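PDB 4LLS: geranyltranstransferase from Roseobacter denitrificans, which probably condenses isopentenyl diphosphate with allylic diphosphates to build longer prenyl diphosphates such as farnesyl and geranylgeranyl diphosphate, with magnesium as cofactor. Local coordinates for residues Trp86-Tyr97 against Leu135-His145; Gly170-Asp178 against Arg195-Leu204. All blocks are in the same frame, centred on the assembly; numbering follows the deposited sequence.

Interaction 1 (Trp86-Tyr97 against Leu135-His145). With IPE (3-methylbut-3-enyl trihydrogen diphosphate), chain C.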
loop_
_atom_site.group_PDB
_atom_site.type_symbol
_atom_site.label_atom_id
_atom_site.label_comp_id
_atom_site.label_asym_id
_atom_site.label_seq_id
_atom_site.Cartn_x
_atom_site.Cartn_y
_atom_site.Cartn_z
ATOM N N TRP A 86 -2.447 6.437 -16.352
ATOM C CA TRP A 86 -2.692 6.401 -14.919
ATOM C C TRP A 86 -2.450 4.983 -14.391
ATOM O O TRP A 86 -1.818 4.805 -13.333
ATOM C CB TRP A 86 -4.101 6.888 -14.595
ATOM C CG TRP A 86 -4.277 8.355 -14.876
ATOM C CD1 TRP A 86 -4.665 8.925 -16.047
ATOM C CD2 TRP A 86 -3.938 9.414 -13.994
ATOM N NE1 TRP A 86 -4.554 10.314 -15.954
ATOM C CE2 TRP A 86 -4.100 10.637 -14.704
ATOM C CE3 TRP A 86 -3.430 9.451 -12.689
ATOM C CZ2 TRP A 86 -3.812 11.869 -14.128
ATOM C CZ3 TRP A 86 -3.186 10.661 -12.122
ATOM C CH2 TRP A 86 -3.402 11.865 -12.827
ATOM N N SER A 87 -3.038 3.990 -15.046
ATOM C CA SER A 87 -2.886 2.605 -14.614
ATOM C C SER A 87 -1.467 2.092 -14.863
ATOM O O SER A 87 -0.924 1.291 -14.077
ATOM C CB SER A 87 -3.874 1.731 -15.353
ATOM O OG SER A 87 -5.179 1.967 -14.907
ATOM N N ALA A 88 -0.826 2.547 -15.919
ATOM C CA ALA A 88 0.559 2.172 -16.175
ATOM C C ALA A 88 1.491 2.674 -15.083
ATOM O O ALA A 88 2.415 1.965 -14.647
ATOM C CB ALA A 88 1.017 2.698 -17.560
ATOM N N THR A 89 1.345 3.946 -14.718
ATOM C CA THR A 89 2.103 4.515 -13.631
ATOM C C THR A 89 1.765 3.835 -12.305
ATOM O O THR A 89 2.655 3.591 -11.493
ATOM C CB THR A 89 1.932 6.039 -13.604
ATOM O OG1 THR A 89 2.223 6.540 -14.938
ATOM C CG2 THR A 89 2.835 6.694 -12.646
ATOM N N ALA A 90 0.495 3.512 -12.108
ATOM C CA ALA A 90 0.082 2.818 -10.879
ATOM C C ALA A 90 0.837 1.516 -10.696
ATOM O O ALA A 90 1.338 1.237 -9.607
ATOM C CB ALA A 90 -1.411 2.570 -10.876
ATOM N N ILE A 91 0.870 0.678 -11.720
ATOM C CA ILE A 91 1.527 -0.621 -11.530
ATOM C C ILE A 91 3.026 -0.434 -11.345
ATOM O O ILE A 91 3.653 -1.202 -10.596
ATOM C CB ILE A 91 1.172 -1.617 -12.639
ATOM C CG1 ILE A 91 1.558 -3.017 -12.190
ATOM C CG2 ILE A 91 1.799 -1.255 -13.981
ATOM C CD1 ILE A 91 0.807 -3.555 -10.981
ATOM N N GLU A 92 3.621 0.546 -12.027
ATOM C CA GLU A 92 5.020 0.875 -11.774
ATOM C C GLU A 92 5.309 1.369 -10.339
ATOM O O GLU A 92 6.349 1.051 -9.749
ATOM C CB GLU A 92 5.543 1.848 -12.794
ATOM C CG GLU A 92 5.651 1.214 -14.155
ATOM C CD GLU A 92 6.773 0.193 -14.312
ATOM O OE1 GLU A 92 7.855 0.395 -13.684
ATOM O OE2 GLU A 92 6.605 -0.765 -15.109
ATOM N N ALA A 93 4.357 2.095 -9.760
ATOM C CA ALA A 93 4.476 2.510 -8.362
ATOM C C ALA A 93 4.395 1.313 -7.423
ATOM O O ALA A 93 5.166 1.174 -6.465
ATOM C CB ALA A 93 3.399 3.509 -8.016
ATOM N N LEU A 94 3.464 0.411 -7.683
ATOM C CA LEU A 94 3.296 -0.801 -6.871
ATOM C C LEU A 94 4.580 -1.638 -6.975
ATOM O O LEU A 94 5.143 -2.053 -5.947
ATOM C CB LEU A 94 2.067 -1.578 -7.337
ATOM C CG LEU A 94 1.380 -2.583 -6.384
ATOM C CD1 LEU A 94 2.321 -3.678 -5.880
ATOM C CD2 LEU A 94 0.709 -1.864 -5.238
ATOM N N HIS A 95 5.009 -1.941 -8.176
ATOM C CA HIS A 95 6.244 -2.670 -8.396
ATOM C C HIS A 95 7.383 -2.001 -7.654
ATOM O O HIS A 95 8.205 -2.678 -6.996
ATOM C CB HIS A 95 6.441 -2.737 -9.891
ATOM C CG HIS A 95 7.754 -3.276 -10.321
ATOM N ND1 HIS A 95 8.153 -4.566 -10.071
ATOM C CD2 HIS A 95 8.689 -2.738 -11.136
ATOM C CE1 HIS A 95 9.329 -4.774 -10.650
ATOM N NE2 HIS A 95 9.664 -3.686 -11.316
ATOM N N ALA A 96 7.526 -0.696 -7.807
ATOM C CA ALA A 96 8.630 0.007 -7.156
ATOM C C ALA A 96 8.579 -0.185 -5.666
ATOM O O ALA A 96 9.636 -0.392 -5.033
ATOM C CB ALA A 96 8.636 1.477 -7.476
ATOM N N TYR A 97 7.407 -0.106 -5.071
ATOM C CA TYR A 97 7.288 -0.272 -3.613
ATOM C C TYR A 97 7.805 -1.645 -3.229
ATOM O O TYR A 97 8.586 -1.787 -2.241
ATOM C CB TYR A 97 5.827 -0.070 -3.140
ATOM C CG TYR A 97 5.201 -1.233 -2.426
ATOM C CD1 TYR A 97 5.599 -1.600 -1.142
ATOM C CD2 TYR A 97 4.123 -1.892 -2.950
ATOM C CE1 TYR A 97 5.043 -2.692 -0.529
ATOM C CE2 TYR A 97 3.454 -2.883 -2.268
ATOM C CZ TYR A 97 3.934 -3.308 -1.055
ATOM O OH TYR A 97 3.393 -4.404 -0.414
ATOM N N LEU A 135 4.467 4.573 -1.712
ATOM C CA LEU A 135 4.375 4.165 -3.114
ATOM C C LEU A 135 3.249 3.174 -3.338
ATOM O O LEU A 135 2.569 3.240 -4.366
ATOM C CB LEU A 135 5.708 3.613 -3.622
ATOM C CG LEU A 135 6.776 4.666 -3.953
ATOM C CD1 LEU A 135 8.105 3.975 -4.174
ATOM C CD2 LEU A 135 6.376 5.509 -5.148
ATOM N N GLN A 136 3.032 2.279 -2.393
ATOM C CA GLN A 136 1.862 1.438 -2.461
ATOM C C GLN A 136 0.610 2.324 -2.484
ATOM O O GLN A 136 -0.319 2.139 -3.295
ATOM C CB GLN A 136 1.801 0.381 -1.372
ATOM C CG GLN A 136 0.470 -0.403 -1.494
ATOM C CD GLN A 136 0.175 -1.539 -0.547
ATOM O OE1 GLN A 136 -0.896 -2.124 -0.649
ATOM N NE2 GLN A 136 1.060 -1.851 0.357
ATOM N N THR A 137 0.551 3.312 -1.594
ATOM C CA THR A 137 -0.606 4.162 -1.504
ATOM C C THR A 137 -0.817 4.925 -2.823
ATOM O O THR A 137 -1.939 5.044 -3.339
ATOM C CB THR A 137 -0.498 5.170 -0.358
ATOM O OG1 THR A 137 0.042 4.514 0.795
ATOM C CG2 THR A 137 -1.858 5.749 -0.072
ATOM N N LEU A 138 0.299 5.366 -3.391
ATOM C CA LEU A 138 0.261 6.159 -4.610
ATOM C C LEU A 138 -0.313 5.293 -5.765
ATOM O O LEU A 138 -1.080 5.765 -6.600
ATOM C CB LEU A 138 1.659 6.646 -4.966
ATOM C CG LEU A 138 1.699 7.533 -6.201
ATOM C CD1 LEU A 138 0.986 8.856 -5.910
ATOM C CD2 LEU A 138 3.146 7.793 -6.608
ATOM N N ALA A 139 0.011 3.995 -5.816
ATOM C CA ALA A 139 -0.552 3.121 -6.835
ATOM C C ALA A 139 -2.072 3.173 -6.817
ATOM O O ALA A 139 -2.734 3.254 -7.861
ATOM C CB ALA A 139 -0.058 1.695 -6.621
ATOM N N PHE A 140 -2.657 3.087 -5.627
ATOM C CA PHE A 140 -4.095 3.141 -5.511
ATOM C C PHE A 140 -4.683 4.518 -5.808
ATOM O O PHE A 140 -5.746 4.595 -6.417
ATOM C CB PHE A 140 -4.524 2.623 -4.139
ATOM C CG PHE A 140 -4.369 1.129 -4.012
ATOM C CD1 PHE A 140 -3.318 0.570 -3.310
ATOM C CD2 PHE A 140 -5.279 0.283 -4.602
ATOM C CE1 PHE A 140 -3.128 -0.781 -3.292
ATOM C CE2 PHE A 140 -5.093 -1.065 -4.575
ATOM C CZ PHE A 140 -4.020 -1.605 -3.922
ATOM N N GLU A 141 -3.963 5.589 -5.496
ATOM C CA GLU A 141 -4.378 6.932 -5.886
ATOM C C GLU A 141 -4.430 7.050 -7.393
ATOM O O GLU A 141 -5.401 7.557 -7.955
ATOM C CB GLU A 141 -3.453 7.972 -5.294
ATOM C CG GLU A 141 -3.839 9.387 -5.690
ATOM C CD GLU A 141 -3.095 10.489 -4.942
ATOM O OE1 GLU A 141 -2.230 10.189 -4.116
ATOM O OE2 GLU A 141 -3.306 11.700 -5.258
ATOM N N LEU A 142 -3.411 6.525 -8.061
ATOM C CA LEU A 142 -3.305 6.658 -9.517
ATOM C C LEU A 142 -4.409 5.894 -10.265
ATOM O O LEU A 142 -4.960 6.396 -11.245
ATOM C CB LEU A 142 -1.912 6.246 -9.970
ATOM C CG LEU A 142 -0.780 7.150 -9.511
ATOM C CD1 LEU A 142 0.562 6.546 -9.773
ATOM C CD2 LEU A 142 -0.920 8.498 -10.199
ATOM N N VAL A 143 -4.759 4.690 -9.817
ATOM C CA VAL A 143 -5.745 3.898 -10.525
ATOM C C VAL A 143 -7.164 4.369 -10.265
ATOM O O VAL A 143 -8.078 4.066 -11.067
ATOM C CB VAL A 143 -5.507 2.401 -10.225
ATOM C CG1 VAL A 143 -6.036 1.954 -8.891
ATOM C CG2 VAL A 143 -5.894 1.503 -11.371
ATOM N N THR A 144 -7.411 5.114 -9.184
ATOM C CA THR A 144 -8.730 5.582 -8.865
ATOM C C THR A 144 -8.958 7.042 -9.219
ATOM O O THR A 144 -10.078 7.552 -9.108
ATOM C CB THR A 144 -9.113 5.311 -7.396
ATOM O OG1 THR A 144 -8.199 5.947 -6.515
ATOM C CG2 THR A 144 -9.206 3.820 -7.116
ATOM N N HIS A 145 -7.884 7.724 -9.593
ATOM C CA HIS A 145 -7.987 9.093 -10.082
ATOM C C HIS A 145 -8.969 9.119 -11.250
ATOM O O HIS A 145 -8.986 8.203 -12.056
ATOM C CB HIS A 145 -6.623 9.525 -10.512
ATOM C CG HIS A 145 -6.544 10.970 -10.860
ATOM N ND1 HIS A 145 -7.055 11.451 -12.033
ATOM C CD2 HIS A 145 -5.938 12.009 -10.242
ATOM C CE1 HIS A 145 -6.826 12.753 -12.101
ATOM N NE2 HIS A 145 -6.156 13.121 -11.023
HETATM C C1 IPE C . 12.727 -7.099 -10.907
HETATM O O1 IPE C . 11.784 -6.755 -11.942
HETATM C C2 IPE C . 11.978 -7.823 -9.793
HETATM C C3 IPE C . 11.323 -9.082 -10.304
HETATM C C4 IPE C . 10.010 -9.278 -10.200
HETATM C C5 IPE C . 12.175 -10.208 -10.803
HETATM P PA IPE C . 12.303 -6.077 -13.288
HETATM O O1A IPE C . 13.436 -6.919 -13.893
HETATM O O2A IPE C . 11.124 -5.867 -14.125
HETATM O O3A IPE C . 12.880 -4.674 -12.824
HETATM P PB IPE C . 12.925 -3.161 -13.402
HETATM O O1B IPE C . 14.189 -2.550 -12.817
HETATM O O2B IPE C . 12.972 -3.242 -14.902
HETATM O O3B IPE C . 11.624 -2.566 -12.918
#

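Interaction 2 (Gly170-Asp178 against Arg195-Leu204). With GST (geranyl S-thiolodiphosphate), chain D.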
loop_
_atom_site.group_PDB
_atom_site.type_symbol
_atom_site.label_atom_id
_atom_site.label_comp_id
_atom_site.label_asym_id
_atom_site.label_seq_id
_atom_site.Cartn_x
_atom_site.Cartn_y
_atom_site.Cartn_z
ATOM N N GLY A 170 -1.580 -12.734 -3.169
ATOM C CA GLY A 170 -0.821 -12.516 -4.409
ATOM C C GLY A 170 0.632 -12.248 -4.092
ATOM O O GLY A 170 1.339 -13.107 -3.576
ATOM N N MET A 171 1.086 -11.065 -4.434
ATOM C CA MET A 171 2.488 -10.738 -4.330
ATOM C C MET A 171 3.026 -10.930 -2.918
ATOM O O MET A 171 4.142 -11.442 -2.782
ATOM C CB MET A 171 2.720 -9.320 -4.841
ATOM C CG MET A 171 4.175 -8.921 -4.904
ATOM S SD MET A 171 4.363 -7.195 -5.338
ATOM C CE MET A 171 3.821 -6.399 -3.788
ATOM N N VAL A 172 2.325 -10.433 -1.878
ATOM C CA VAL A 172 2.867 -10.571 -0.524
ATOM C C VAL A 172 2.895 -12.028 -0.073
ATOM O O VAL A 172 3.852 -12.434 0.606
ATOM C CB VAL A 172 2.142 -9.661 0.462
ATOM C CG1 VAL A 172 2.656 -9.955 1.864
ATOM C CG2 VAL A 172 2.375 -8.208 0.113
ATOM N N LEU A 173 1.917 -12.813 -0.504
ATOM C CA LEU A 173 1.923 -14.258 -0.257
ATOM C C LEU A 173 3.199 -14.853 -0.846
ATOM O O LEU A 173 3.927 -15.598 -0.178
ATOM C CB LEU A 173 0.709 -14.911 -0.900
ATOM C CG LEU A 173 0.664 -16.442 -0.801
ATOM C CD1 LEU A 173 0.735 -16.856 0.653
ATOM C CD2 LEU A 173 -0.586 -17.013 -1.454
ATOM N N GLY A 174 3.468 -14.553 -2.107
ATOM C CA GLY A 174 4.669 -15.074 -2.771
ATOM C C GLY A 174 5.927 -14.722 -1.990
ATOM O O GLY A 174 6.804 -15.587 -1.787
ATOM N N GLN A 175 6.037 -13.486 -1.541
ATOM C CA GLN A 175 7.175 -13.065 -0.734
ATOM C C GLN A 175 7.251 -13.888 0.536
ATOM O O GLN A 175 8.356 -14.242 0.990
ATOM C CB GLN A 175 7.154 -11.568 -0.413
ATOM C CG GLN A 175 8.420 -11.040 0.270
ATOM C CD GLN A 175 9.677 -11.012 -0.596
ATOM O OE1 GLN A 175 9.768 -11.687 -1.618
ATOM N NE2 GLN A 175 10.579 -10.081 -0.280
ATOM N N ALA A 176 6.124 -14.057 1.203
ATOM C CA ALA A 176 6.141 -14.743 2.493
ATOM C C ALA A 176 6.631 -16.170 2.315
ATOM O O ALA A 176 7.448 -16.671 3.117
ATOM C CB ALA A 176 4.759 -14.728 3.111
ATOM N N LEU A 177 6.164 -16.812 1.259
ATOM C CA LEU A 177 6.552 -18.192 0.953
ATOM C C LEU A 177 8.032 -18.263 0.620
ATOM O O LEU A 177 8.707 -19.225 1.008
ATOM C CB LEU A 177 5.752 -18.749 -0.220
ATOM C CG LEU A 177 4.268 -18.936 0.033
ATOM C CD1 LEU A 177 3.565 -19.325 -1.259
ATOM C CD2 LEU A 177 4.047 -19.987 1.123
ATOM N N ASP A 178 8.534 -17.240 -0.061
ATOM C CA ASP A 178 9.925 -17.182 -0.488
ATOM C C ASP A 178 10.777 -17.102 0.752
ATOM O O ASP A 178 11.699 -17.914 0.925
ATOM C CB ASP A 178 10.177 -15.972 -1.384
ATOM C CG ASP A 178 11.426 -16.116 -2.226
ATOM O OD1 ASP A 178 11.776 -17.275 -2.522
ATOM O OD2 ASP A 178 12.125 -15.096 -2.447
ATOM N N ARG A 195 4.428 -22.245 -8.037
ATOM C CA ARG A 195 3.374 -21.613 -7.244
ATOM C C ARG A 195 3.859 -20.331 -6.574
ATOM O O ARG A 195 3.165 -19.330 -6.545
ATOM C CB ARG A 195 2.849 -22.590 -6.202
ATOM C CG ARG A 195 2.436 -21.926 -4.901
ATOM C CD ARG A 195 0.985 -21.485 -4.916
ATOM N NE ARG A 195 0.544 -21.123 -3.569
ATOM C CZ ARG A 195 0.401 -21.993 -2.571
ATOM N NH1 ARG A 195 0.618 -23.285 -2.776
ATOM N NH2 ARG A 195 0.042 -21.574 -1.364
ATOM N N LEU A 196 5.074 -20.374 -6.078
ATOM C CA LEU A 196 5.706 -19.206 -5.502
ATOM C C LEU A 196 5.831 -18.077 -6.560
ATOM O O LEU A 196 5.477 -16.898 -6.276
ATOM C CB LEU A 196 7.074 -19.635 -5.005
ATOM C CG LEU A 196 7.760 -18.730 -4.010
ATOM C CD1 LEU A 196 8.648 -19.597 -3.129
ATOM C CD2 LEU A 196 8.553 -17.726 -4.823
ATOM N N GLN A 197 6.337 -18.418 -7.744
ATOM C CA GLN A 197 6.534 -17.445 -8.858
ATOM C C GLN A 197 5.171 -16.783 -9.185
ATOM O O GLN A 197 5.081 -15.572 -9.434
ATOM C CB GLN A 197 7.062 -18.153 -10.112
ATOM C CG GLN A 197 7.002 -17.351 -11.429
ATOM C CD GLN A 197 5.705 -17.554 -12.212
ATOM O OE1 GLN A 197 5.209 -16.607 -12.826
ATOM N NE2 GLN A 197 5.166 -18.793 -12.207
ATOM N N GLN A 198 4.127 -17.591 -9.272
ATOM C CA GLN A 198 2.787 -17.114 -9.646
ATOM C C GLN A 198 2.339 -15.958 -8.752
ATOM O O GLN A 198 1.849 -14.965 -9.244
ATOM C CB GLN A 198 1.781 -18.264 -9.600
ATOM C CG GLN A 198 1.931 -19.180 -10.790
ATOM C CD GLN A 198 1.121 -20.463 -10.687
ATOM O OE1 GLN A 198 0.436 -20.708 -9.693
ATOM N NE2 GLN A 198 1.152 -21.263 -11.753
ATOM N N GLY A 199 2.591 -16.065 -7.460
ATOM C CA GLY A 199 2.326 -14.971 -6.506
ATOM C C GLY A 199 3.357 -13.861 -6.604
ATOM O O GLY A 199 3.010 -12.685 -6.814
ATOM N N LYS A 200 4.625 -14.215 -6.519
ATOM C CA LYS A 200 5.678 -13.253 -6.256
ATOM C C LYS A 200 5.917 -12.328 -7.435
ATOM O O LYS A 200 6.142 -11.111 -7.240
ATOM C CB LYS A 200 6.967 -13.964 -5.848
ATOM C CG LYS A 200 8.002 -13.008 -5.319
ATOM C CD LYS A 200 8.948 -13.733 -4.360
ATOM C CE LYS A 200 10.365 -13.182 -4.385
ATOM N NZ LYS A 200 11.399 -14.069 -5.001
ATOM N N THR A 201 5.877 -12.874 -8.648
ATOM C CA THR A 201 6.060 -12.114 -9.855
ATOM C C THR A 201 4.933 -12.224 -10.899
ATOM O O THR A 201 4.675 -11.259 -11.684
ATOM C CB THR A 201 7.427 -12.432 -10.461
ATOM O OG1 THR A 201 7.416 -13.787 -10.887
ATOM C CG2 THR A 201 8.492 -12.216 -9.394
ATOM N N GLY A 202 4.203 -13.338 -10.915
ATOM C CA GLY A 202 3.154 -13.526 -11.896
ATOM C C GLY A 202 1.965 -12.574 -11.692
ATOM O O GLY A 202 1.292 -12.169 -12.664
ATOM N N ALA A 203 1.657 -12.267 -10.443
ATOM C CA ALA A 203 0.420 -11.558 -10.160
ATOM C C ALA A 203 0.440 -10.145 -10.742
ATOM O O ALA A 203 -0.551 -9.715 -11.351
ATOM C CB ALA A 203 0.184 -11.497 -8.648
ATOM N N LEU A 204 1.523 -9.407 -10.567
ATOM C CA LEU A 204 1.531 -8.039 -11.085
ATOM C C LEU A 204 1.625 -8.069 -12.583
ATOM O O LEU A 204 1.134 -7.159 -13.234
ATOM C CB LEU A 204 2.691 -7.201 -10.550
ATOM C CG LEU A 204 2.764 -6.950 -9.058
ATOM C CD1 LEU A 204 3.770 -5.839 -8.787
ATOM C CD2 LEU A 204 1.378 -6.663 -8.479
HETATM P PA GST D . 15.573 -9.153 -7.844
HETATM O O1A GST D . 15.371 -8.040 -8.870
HETATM O O2A GST D . 16.504 -10.271 -8.297
HETATM O O3A GST D . 15.913 -8.620 -6.457
HETATM O O1B GST D . 14.127 -9.800 -7.697
HETATM P PB GST D . 13.860 -11.163 -6.933
HETATM O O2B GST D . 14.257 -12.353 -7.690
HETATM O O3B GST D . 14.472 -11.085 -5.493
HETATM S S1 GST D . 11.875 -11.174 -6.858
HETATM C C1 GST D . 11.659 -9.661 -5.982
HETATM C C2 GST D . 10.393 -9.639 -5.159
HETATM C C3 GST D . 9.252 -9.106 -5.620
HETATM C C10 GST D . 9.134 -8.598 -7.016
HETATM C C4 GST D . 8.017 -9.099 -4.784
HETATM C C5 GST D . 8.394 -8.636 -3.370
HETATM C C6 GST D . 7.194 -8.593 -2.481
HETATM C C7 GST D . 7.091 -7.786 -1.403
HETATM C C9 GST D . 8.130 -6.816 -0.886
HETATM C C8 GST D . 5.777 -7.886 -0.694
#

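Interaction 1 (Trp86-Tyr97 against Leu135-His145)
In the mainly helical fold of the trans-prenyl diphosphate synthases, helices 81-102 and 125-144 run antiparallel, and the small residues Ala90 and Ala139 let the axes of their short segments approach to 7.6 Å. Ala139 CB sits 3.3 Å from Ala90 O, and Ala90 CB rests in turn against Ala139 O and Leu142 CB. No hydrogen bond crosses between the segments; side chains packing on one another and on backbone carbonyls make the contact. Leu142 divides its methyls between two neighbours: CD1 meets Thr89 CG2, while CD2 lies 3.7 Å from Trp86 CE3. Just past the helix, the His145 imidazole stacks face to face on the six-membered ring of Trp86, with centroids 3.9 Å apart and planes at 12°. His145 has CG anti to the backbone N (chi1 -172°), which lays its ring over the indole, and its ND1 is paired with Gly147 N. Cutting Trp86 back to an alanine would probably leave this imidazole without its stacking partner and open a gap beside Leu142 CD2. Toward the other end, Tyr97 and Gln136 lie side by side; Gln136 CB stands over the phenol face, 3.8 Å from its centroid, while the amide is satisfied by Thr137 and Asp133 of the second subunit. From helix 81-102, His95 NE2 donates to O3B of the bound isopentenyl diphosphate over 2.8 Å, the N-H...O angle being 152°.

Interaction 2 (Gly170-Asp178 against Arg195-Leu204)
Lys200 and Asp178 form the salt bridge of this contact, with Lys200 NZ donating to Asp178 OD2 over 2.8 Å. The ammonium comes from above the carboxylate, 72° out of its plane, while the other oxygen, OD1, is engaged by Lys262; one acid is thus shared between two lysines. On its way Lys200 bends at its last two torsions, and its CE passes 3.2 Å from Gln175 OE1, a contact and not a hydrogen bond. The amide nitrogen of Gln175 is taken up by Asp102 OD1. Lys200 NZ also lies 3.5 Å from S1 of the geranyl thiolodiphosphate, the sulfur that joins its prenyl chain to the diphosphate.

Lys200 extends from a close, glycine-mediated helix crossing in the polyprenyl synthase fold: the segment axes approach to 6.4 Å at -140°. Gly174 faces the backbone of Gly199 and Lys200, with no room between for a CB on Gly174. Near the start of helix 171-184, Met171 CA offers its hydrogen to Gly199 O at 3.2 Å. The pi-type turn at 198-202 changes the backbone pairing, and Gln197 O accepts both Thr201 N at 2.9 Å and Gly202 N at 2.8 Å. Thr201 OG1 shares a hydrogen bond with Gln235 OE1. Farther out, Leu177 CD1 lies over one face of the Arg195 guanidinium, whose NH2 makes a salt bridge with Glu47 of the second subunit.

In the fold
Interactions 1 and 2 illustrate how separate helix pairs can build one active site: their centres are about 18 Å apart, yet they meet directly. Leu94 CD1 of the first packs 3.7 Å from Met171 CE of the second and 3.9 Å from Leu204 CD1, while Tyr97 OH approaches Val172 CG2 at 4.0 Å. The substrate sites draw on both pairs: His95 and Thr201 belong to the isopentenyl diphosphate pocket, whereas Met171, Val172, Gln175 and Lys200 line that of the geranyl analogue, which the Tyr97 side chain approaches to about 4 Å. Between nearest atoms, the Lys200 side chain is about 6 Å from isopentenyl diphosphate, and that of Asp178 about 3 Å from a bound calcium ion. Both contacts also touch the second subunit.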